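PDB 1L1L: ribonucleoside triphosphate reductase from Lactobacillus leichmannii, which catalyses the adenosylcobalamin-dependent reduction of ribonucleoside triphosphates to 2'-deoxyribonucleoside triphosphates, as a class II ribonucleotide reductase whose allosterically regulated monomer mimics a dimer. Local coordinates for residues 48-59 and 82-92. Residues are numbered along the deposited sequence; the frame is centred on the assembly and turned at random.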
ATOM      1  N   TRP A  48       4.431 -17.829 -14.901  1.00 28.49           N
ATOM      2  CA  TRP A  48       5.377 -16.851 -14.366  1.00 28.82           C
ATOM      3  C   TRP A  48       6.170 -16.115 -15.453  1.00 29.84           C
ATOM      4  O   TRP A  48       6.137 -14.884 -15.548  1.00 28.51           O
ATOM      5  CB  TRP A  48       6.333 -17.546 -13.393  1.00 29.02           C
ATOM      6  CG  TRP A  48       7.325 -16.644 -12.710  1.00 28.76           C
ATOM      7  CD1 TRP A  48       8.643 -16.917 -12.479  1.00 28.07           C
ATOM      8  CD2 TRP A  48       7.076 -15.357 -12.127  1.00 28.97           C
ATOM      9  NE1 TRP A  48       9.229 -15.888 -11.792  1.00 28.77           N
ATOM     10  CE2 TRP A  48       8.294 -14.917 -11.560  1.00 29.67           C
ATOM     11  CE3 TRP A  48       5.944 -14.538 -12.021  1.00 29.91           C
ATOM     12  CZ2 TRP A  48       8.415 -13.691 -10.897  1.00 30.14           C
ATOM     13  CZ3 TRP A  48       6.063 -13.317 -11.359  1.00 30.65           C
ATOM     14  CH2 TRP A  48       7.291 -12.906 -10.806  1.00 30.17           C
ATOM     15  N   ASP A  49       6.873 -16.875 -16.285  1.00 30.40           N
ATOM     16  CA  ASP A  49       7.675 -16.272 -17.346  1.00 31.58           C
ATOM     17  C   ASP A  49       6.887 -15.237 -18.153  1.00 30.98           C
ATOM     18  O   ASP A  49       7.430 -14.195 -18.517  1.00 31.89           O
ATOM     19  CB  ASP A  49       8.217 -17.371 -18.274  1.00 32.26           C
ATOM     20  CG  ASP A  49       7.144 -17.960 -19.152  1.00 33.83           C
ATOM     21  OD1 ASP A  49       6.835 -17.347 -20.192  1.00 35.19           O
ATOM     22  OD2 ASP A  49       6.596 -19.026 -18.798  1.00 35.84           O
ATOM     23  N   GLU A  50       5.608 -15.510 -18.414  1.00 30.98           N
ATOM     24  CA  GLU A  50       4.767 -14.596 -19.192  1.00 30.05           C
ATOM     25  C   GLU A  50       4.431 -13.315 -18.448  1.00 29.74           C
ATOM     26  O   GLU A  50       4.379 -12.232 -19.037  1.00 28.43           O
ATOM     27  CB  GLU A  50       3.459 -15.265 -19.589  1.00 31.96           C
ATOM     28  CG  GLU A  50       3.597 -16.523 -20.421  1.00 34.23           C
ATOM     29  CD  GLU A  50       2.253 -17.173 -20.651  1.00 36.32           C
ATOM     30  OE1 GLU A  50       1.632 -17.598 -19.654  1.00 35.09           O
ATOM     31  OE2 GLU A  50       1.809 -17.243 -21.819  1.00 37.39           O
ATOM     32  N   THR A  51       4.152 -13.442 -17.156  1.00 28.97           N
ATOM     33  CA  THR A  51       3.834 -12.261 -16.373  1.00 28.89           C
ATOM     34  C   THR A  51       5.033 -11.329 -16.347  1.00 28.45           C
ATOM     35  O   THR A  51       4.909 -10.145 -16.633  1.00 28.66           O
ATOM     36  CB  THR A  51       3.459 -12.634 -14.920  1.00 28.86           C
ATOM     37  OG1 THR A  51       2.262 -13.419 -14.928  1.00 27.19           O
ATOM     38  CG2 THR A  51       3.246 -11.383 -14.090  1.00 29.35           C
ATOM     39  N   VAL A  52       6.197 -11.866 -16.006  1.00 29.01           N
ATOM     40  CA  VAL A  52       7.402 -11.049 -15.931  1.00 30.20           C
ATOM     41  C   VAL A  52       7.694 -10.364 -17.260  1.00 30.56           C
ATOM     42  O   VAL A  52       8.183  -9.233 -17.283  1.00 29.50           O
ATOM     43  CB  VAL A  52       8.626 -11.891 -15.518  1.00 31.05           C
ATOM     44  CG1 VAL A  52       9.890 -11.034 -15.548  1.00 31.58           C
ATOM     45  CG2 VAL A  52       8.414 -12.469 -14.128  1.00 32.14           C
ATOM     46  N   LYS A  53       7.387 -11.044 -18.366  1.00 31.91           N
ATOM     47  CA  LYS A  53       7.638 -10.479 -19.689  1.00 33.00           C
ATOM     48  C   LYS A  53       6.859  -9.189 -19.910  1.00 33.11           C
ATOM     49  O   LYS A  53       7.425  -8.174 -20.326  1.00 33.78           O
ATOM     50  CB  LYS A  53       7.291 -11.500 -20.784  1.00 34.22           C
ATOM     51  CG  LYS A  53       7.276 -10.943 -22.213  1.00 36.31           C
ATOM     52  CD  LYS A  53       7.186 -12.069 -23.238  1.00 37.93           C
ATOM     53  CE  LYS A  53       6.660 -11.598 -24.598  1.00 39.88           C
ATOM     54  NZ  LYS A  53       7.475 -10.516 -25.224  1.00 40.12           N
ATOM     55  N   ARG A  54       5.560  -9.214 -19.626  1.00 33.06           N
ATOM     56  CA  ARG A  54       4.762  -8.014 -19.819  1.00 31.48           C
ATOM     57  C   ARG A  54       5.080  -6.941 -18.778  1.00 30.55           C
ATOM     58  O   ARG A  54       4.945  -5.754 -19.052  1.00 29.30           O
ATOM     59  CB  ARG A  54       3.270  -8.344 -19.801  1.00 32.01           C
ATOM     60  CG  ARG A  54       2.736  -8.837 -18.482  1.00 30.92           C
ATOM     61  CD  ARG A  54       1.216  -8.707 -18.459  1.00 31.86           C
ATOM     62  NE  ARG A  54       0.635  -9.415 -17.323  1.00 31.80           N
ATOM     63  CZ  ARG A  54       0.732  -9.016 -16.061  1.00 31.10           C
ATOM     64  NH1 ARG A  54       1.384  -7.897 -15.755  1.00 30.13           N
ATOM     65  NH2 ARG A  54       0.179  -9.748 -15.105  1.00 30.20           N
ATOM     66  N   VAL A  55       5.511  -7.346 -17.587  1.00 30.93           N
ATOM     67  CA  VAL A  55       5.845  -6.360 -16.568  1.00 31.28           C
ATOM     68  C   VAL A  55       7.094  -5.580 -16.965  1.00 32.37           C
ATOM     69  O   VAL A  55       7.133  -4.345 -16.874  1.00 30.88           O
ATOM     70  CB  VAL A  55       6.104  -7.015 -15.204  1.00 31.81           C
ATOM     71  CG1 VAL A  55       6.596  -5.966 -14.213  1.00 31.42           C
ATOM     72  CG2 VAL A  55       4.827  -7.663 -14.697  1.00 31.31           C
ATOM     73  N   VAL A  56       8.110  -6.320 -17.398  1.00 32.80           N
ATOM     74  CA  VAL A  56       9.379  -5.740 -17.824  1.00 33.73           C
ATOM     75  C   VAL A  56       9.203  -4.863 -19.056  1.00 33.33           C
ATOM     76  O   VAL A  56       9.710  -3.741 -19.104  1.00 33.95           O
ATOM     77  CB  VAL A  56      10.407  -6.844 -18.145  1.00 34.25           C
ATOM     78  CG1 VAL A  56      11.662  -6.235 -18.788  1.00 34.12           C
ATOM     79  CG2 VAL A  56      10.780  -7.572 -16.876  1.00 33.89           C
ATOM     80  N   GLU A  57       8.499  -5.382 -20.056  1.00 33.46           N
ATOM     81  CA  GLU A  57       8.258  -4.639 -21.290  1.00 33.47           C
ATOM     82  C   GLU A  57       7.436  -3.396 -21.010  1.00 33.05           C
ATOM     83  O   GLU A  57       7.663  -2.334 -21.593  1.00 32.27           O
ATOM     84  CB  GLU A  57       7.533  -5.517 -22.317  1.00 34.33           C
ATOM     85  CG  GLU A  57       8.477  -6.294 -23.225  1.00 35.45           C
ATOM     86  CD  GLU A  57       7.773  -7.321 -24.098  1.00 36.67           C
ATOM     87  OE1 GLU A  57       6.677  -7.034 -24.628  1.00 37.62           O
ATOM     88  OE2 GLU A  57       8.342  -8.420 -24.268  1.00 37.69           O
ATOM     89  N   GLY A  58       6.469  -3.537 -20.110  1.00 32.41           N
ATOM     90  CA  GLY A  58       5.634  -2.405 -19.772  1.00 30.59           C
ATOM     91  C   GLY A  58       6.421  -1.270 -19.148  1.00 29.83           C
ATOM     92  O   GLY A  58       6.126  -0.105 -19.404  1.00 31.04           O
ATOM     93  N   ASN A  59       7.421  -1.595 -18.335  1.00 29.09           N
ATOM     94  CA  ASN A  59       8.213  -0.562 -17.670  1.00 29.65           C
ATOM     95  C   ASN A  59       9.263   0.080 -18.575  1.00 30.51           C
ATOM     96  O   ASN A  59       9.408   1.304 -18.599  1.00 28.36           O
ATOM     97  CB  ASN A  59       8.904  -1.143 -16.428  1.00 29.26           C
ATOM     98  CG  ASN A  59       9.724  -0.108 -15.666  1.00 30.51           C
ATOM     99  OD1 ASN A  59      10.930   0.035 -15.881  1.00 28.82           O
ATOM    100  ND2 ASN A  59       9.070   0.619 -14.764  1.00 29.72           N
ATOM    101  N   ALA A  82      16.455  -4.377 -20.269  1.00 34.08           N
ATOM    102  CA  ALA A  82      15.209  -5.099 -20.047  1.00 33.65           C
ATOM    103  C   ALA A  82      15.478  -6.589 -19.869  1.00 34.21           C
ATOM    104  O   ALA A  82      14.796  -7.269 -19.101  1.00 32.00           O
ATOM    105  CB  ALA A  82      14.271  -4.878 -21.220  1.00 33.37           C
ATOM    106  N   GLU A  83      16.473  -7.102 -20.592  1.00 32.80           N
ATOM    107  CA  GLU A  83      16.805  -8.511 -20.489  1.00 32.76           C
ATOM    108  C   GLU A  83      17.401  -8.801 -19.118  1.00 32.25           C
ATOM    109  O   GLU A  83      17.140  -9.849 -18.539  1.00 32.36           O
ATOM    110  CB  GLU A  83      17.785  -8.916 -21.604  1.00 33.61           C
ATOM    111  CG  GLU A  83      17.243  -8.668 -22.991  1.00 33.62           C
ATOM    112  CD  GLU A  83      18.154  -9.220 -24.079  1.00 36.02           C
ATOM    113  OE1 GLU A  83      19.385  -9.255 -23.846  1.00 35.01           O
ATOM    114  OE2 GLU A  83      17.630  -9.600 -25.154  1.00 34.57           O
ATOM    115  N   ARG A  84      18.201  -7.876 -18.594  1.00 32.14           N
ATOM    116  CA  ARG A  84      18.788  -8.058 -17.266  1.00 32.88           C
ATOM    117  C   ARG A  84      17.644  -7.998 -16.245  1.00 32.56           C
ATOM    118  O   ARG A  84      17.564  -8.798 -15.310  1.00 31.14           O
ATOM    119  CB  ARG A  84      19.775  -6.932 -16.952  1.00 34.95           C
ATOM    120  CG  ARG A  84      21.163  -7.066 -17.551  1.00 37.67           C
ATOM    121  CD  ARG A  84      22.004  -5.854 -17.143  1.00 40.04           C
ATOM    122  NE  ARG A  84      21.657  -4.677 -17.936  1.00 43.52           N
ATOM    123  CZ  ARG A  84      22.003  -3.429 -17.627  1.00 44.43           C
ATOM    124  NH1 ARG A  84      22.709  -3.180 -16.528  1.00 45.98           N
ATOM    125  NH2 ARG A  84      21.655  -2.432 -18.431  1.00 44.63           N
ATOM    126  N   LEU A  85      16.765  -7.029 -16.452  1.00 32.73           N
ATOM    127  CA  LEU A  85      15.626  -6.829 -15.568  1.00 34.29           C
ATOM    128  C   LEU A  85      14.814  -8.120 -15.538  1.00 33.82           C
ATOM    129  O   LEU A  85      14.510  -8.635 -14.466  1.00 34.83           O
ATOM    130  CB  LEU A  85      14.792  -5.659 -16.083  1.00 35.20           C
ATOM    131  CG  LEU A  85      13.897  -4.884 -15.113  1.00 36.05           C
ATOM    132  CD1 LEU A  85      14.680  -4.465 -13.879  1.00 35.81           C
ATOM    133  CD2 LEU A  85      13.334  -3.668 -15.840  1.00 36.07           C
ATOM    134  N   TYR A  86      14.495  -8.660 -16.713  1.00 33.20           N
ATOM    135  CA  TYR A  86      13.732  -9.896 -16.777  1.00 32.33           C
ATOM    136  C   TYR A  86      14.415 -11.018 -16.004  1.00 32.56           C
ATOM    137  O   TYR A  86      13.762 -11.754 -15.261  1.00 32.59           O
ATOM    138  CB  TYR A  86      13.522 -10.330 -18.231  1.00 31.42           C
ATOM    139  CG  TYR A  86      12.664 -11.567 -18.371  1.00 29.70           C
ATOM    140  CD1 TYR A  86      13.145 -12.827 -18.013  1.00 29.55           C
ATOM    141  CD2 TYR A  86      11.352 -11.469 -18.819  1.00 30.43           C
ATOM    142  CE1 TYR A  86      12.330 -13.959 -18.094  1.00 30.00           C
ATOM    143  CE2 TYR A  86      10.534 -12.585 -18.907  1.00 29.43           C
ATOM    144  CZ  TYR A  86      11.024 -13.821 -18.540  1.00 29.94           C
ATOM    145  OH  TYR A  86      10.189 -14.910 -18.592  1.00 31.85           O
ATOM    146  N   LYS A  87      15.728 -11.163 -16.180  1.00 32.05           N
ATOM    147  CA  LYS A  87      16.459 -12.218 -15.490  1.00 31.89           C
ATOM    148  C   LYS A  87      16.435 -12.043 -13.970  1.00 31.20           C
ATOM    149  O   LYS A  87      16.374 -13.021 -13.222  1.00 30.78           O
ATOM    150  CB  LYS A  87      17.911 -12.270 -15.985  1.00 32.92           C
ATOM    151  CG  LYS A  87      18.751 -13.336 -15.312  1.00 35.09           C
ATOM    152  CD  LYS A  87      20.158 -13.431 -15.926  1.00 37.76           C
ATOM    153  CE  LYS A  87      21.028 -14.423 -15.154  1.00 39.29           C
ATOM    154  NZ  LYS A  87      22.415 -14.564 -15.709  1.00 40.74           N
ATOM    155  N   LEU A  88      16.499 -10.793 -13.526  1.00 29.60           N
ATOM    156  CA  LEU A  88      16.488 -10.463 -12.106  1.00 29.70           C
ATOM    157  C   LEU A  88      15.149 -10.780 -11.438  1.00 28.80           C
ATOM    158  O   LEU A  88      15.103 -11.441 -10.396  1.00 28.65           O
ATOM    159  CB  LEU A  88      16.792  -8.975 -11.920  1.00 29.19           C
ATOM    160  CG  LEU A  88      16.708  -8.444 -10.490  1.00 28.31           C
ATOM    161  CD1 LEU A  88      17.721  -9.145  -9.599  1.00 28.37           C
ATOM    162  CD2 LEU A  88      16.949  -6.941 -10.505  1.00 28.52           C
ATOM    163  N   ILE A  89      14.076 -10.301 -12.053  1.00 28.35           N
ATOM    164  CA  ILE A  89      12.726 -10.498 -11.533  1.00 29.74           C
ATOM    165  C   ILE A  89      12.270 -11.941 -11.666  1.00 29.49           C
ATOM    166  O   ILE A  89      11.696 -12.497 -10.736  1.00 29.21           O
ATOM    167  CB  ILE A  89      11.723  -9.573 -12.252  1.00 28.38           C
ATOM    168  CG1 ILE A  89      12.130  -8.109 -12.025  1.00 29.44           C
ATOM    169  CG2 ILE A  89      10.303  -9.814 -11.719  1.00 30.42           C
ATOM    170  CD1 ILE A  89      11.364  -7.127 -12.872  1.00 27.66           C
ATOM    171  N   TYR A  90      12.528 -12.554 -12.819  1.00 29.38           N
ATOM    172  CA  TYR A  90      12.136 -13.949 -13.036  1.00 29.68           C
ATOM    173  C   TYR A  90      12.695 -14.827 -11.937  1.00 29.10           C
ATOM    174  O   TYR A  90      12.044 -15.783 -11.502  1.00 29.39           O
ATOM    175  CB  TYR A  90      12.665 -14.459 -14.388  1.00 30.58           C
ATOM    176  CG  TYR A  90      12.277 -15.887 -14.718  1.00 31.25           C
ATOM    177  CD1 TYR A  90      10.983 -16.205 -15.133  1.00 32.28           C
ATOM    178  CD2 TYR A  90      13.201 -16.928 -14.596  1.00 31.93           C
ATOM    179  CE1 TYR A  90      10.618 -17.528 -15.417  1.00 32.09           C
ATOM    180  CE2 TYR A  90      12.846 -18.251 -14.874  1.00 31.96           C
ATOM    181  CZ  TYR A  90      11.559 -18.541 -15.280  1.00 32.41           C
ATOM    182  OH  TYR A  90      11.210 -19.850 -15.527  1.00 32.62           O
ATOM    183  N   GLY A  91      13.919 -14.515 -11.514  1.00 28.46           N
ATOM    184  CA  GLY A  91      14.580 -15.278 -10.475  1.00 28.71           C
ATOM    185  C   GLY A  91      14.121 -14.907  -9.077  1.00 29.02           C
ATOM    186  O   GLY A  91      14.510 -15.546  -8.096  1.00 29.40           O
ATOM    187  N   LEU A  92      13.310 -13.857  -8.988  1.00 29.75           N
ATOM    188  CA  LEU A  92      12.770 -13.392  -7.709  1.00 29.92           C
ATOM    189  C   LEU A  92      13.798 -12.778  -6.768  1.00 30.29           C
ATOM    190  O   LEU A  92      13.581 -12.714  -5.555  1.00 31.01           O
ATOM    191  CB  LEU A  92      12.026 -14.535  -7.009  1.00 30.30           C
ATOM    192  CG  LEU A  92      10.707 -14.912  -7.694  1.00 30.82           C
ATOM    193  CD1 LEU A  92      10.106 -16.148  -7.034  1.00 31.93           C
ATOM    194  CD2 LEU A  92       9.727 -13.730  -7.614  1.00 30.86           C
TER
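The Tyr86 ring shows how one flat group can meet a neighbouring helix by face and edge at once: CG1 of Val52, from helix 48-59, lies over one face in a CH-pi contact, 3.9 Å from the centroid, while Asp49 O and, in plane, Lys53 CA sit at the edge. Val52 CG2, one turn on from Trp48 in the same helix, rests on one face of the indole, toward its rim. At the indole edge NE1 donates to Tyr90 O (2.8 Å, N-H...O 163°), nearly in the ring plane. The five-membered ring of Trp48 also runs near parallel to the Tyr90 ring, but the two are slid so far apart that they barely overlap; Asp49 N lies in plane at the Tyr90 edge. With its CG anti to the backbone N (chi1 -177°), Tyr86 extends across to residues 49-53, where its OH donates to Asp49 O at 2.9 Å. That carbonyl already accepts from Lys53 N, and the two donors approach from opposite faces of its plane. Two knobs interlock: Tyr86 fits among Asp49, Val52, Lys53 and Val56, and Val56 among Ala82, Leu85, Tyr86 and Ile89. Leu92, whose positive phi closes the helix in a Schellman motif, sets its CD2 3.5 Å from Trp48 CZ2. The helices run roughly antiparallel (140°, segment axes approaching to 9.5 Å), with helix 9-18 touching both tyrosines, helix 436-450 packing on Val55 and Leu85, and Pro96 of strand 94-96 reaching Val55 and Ile89.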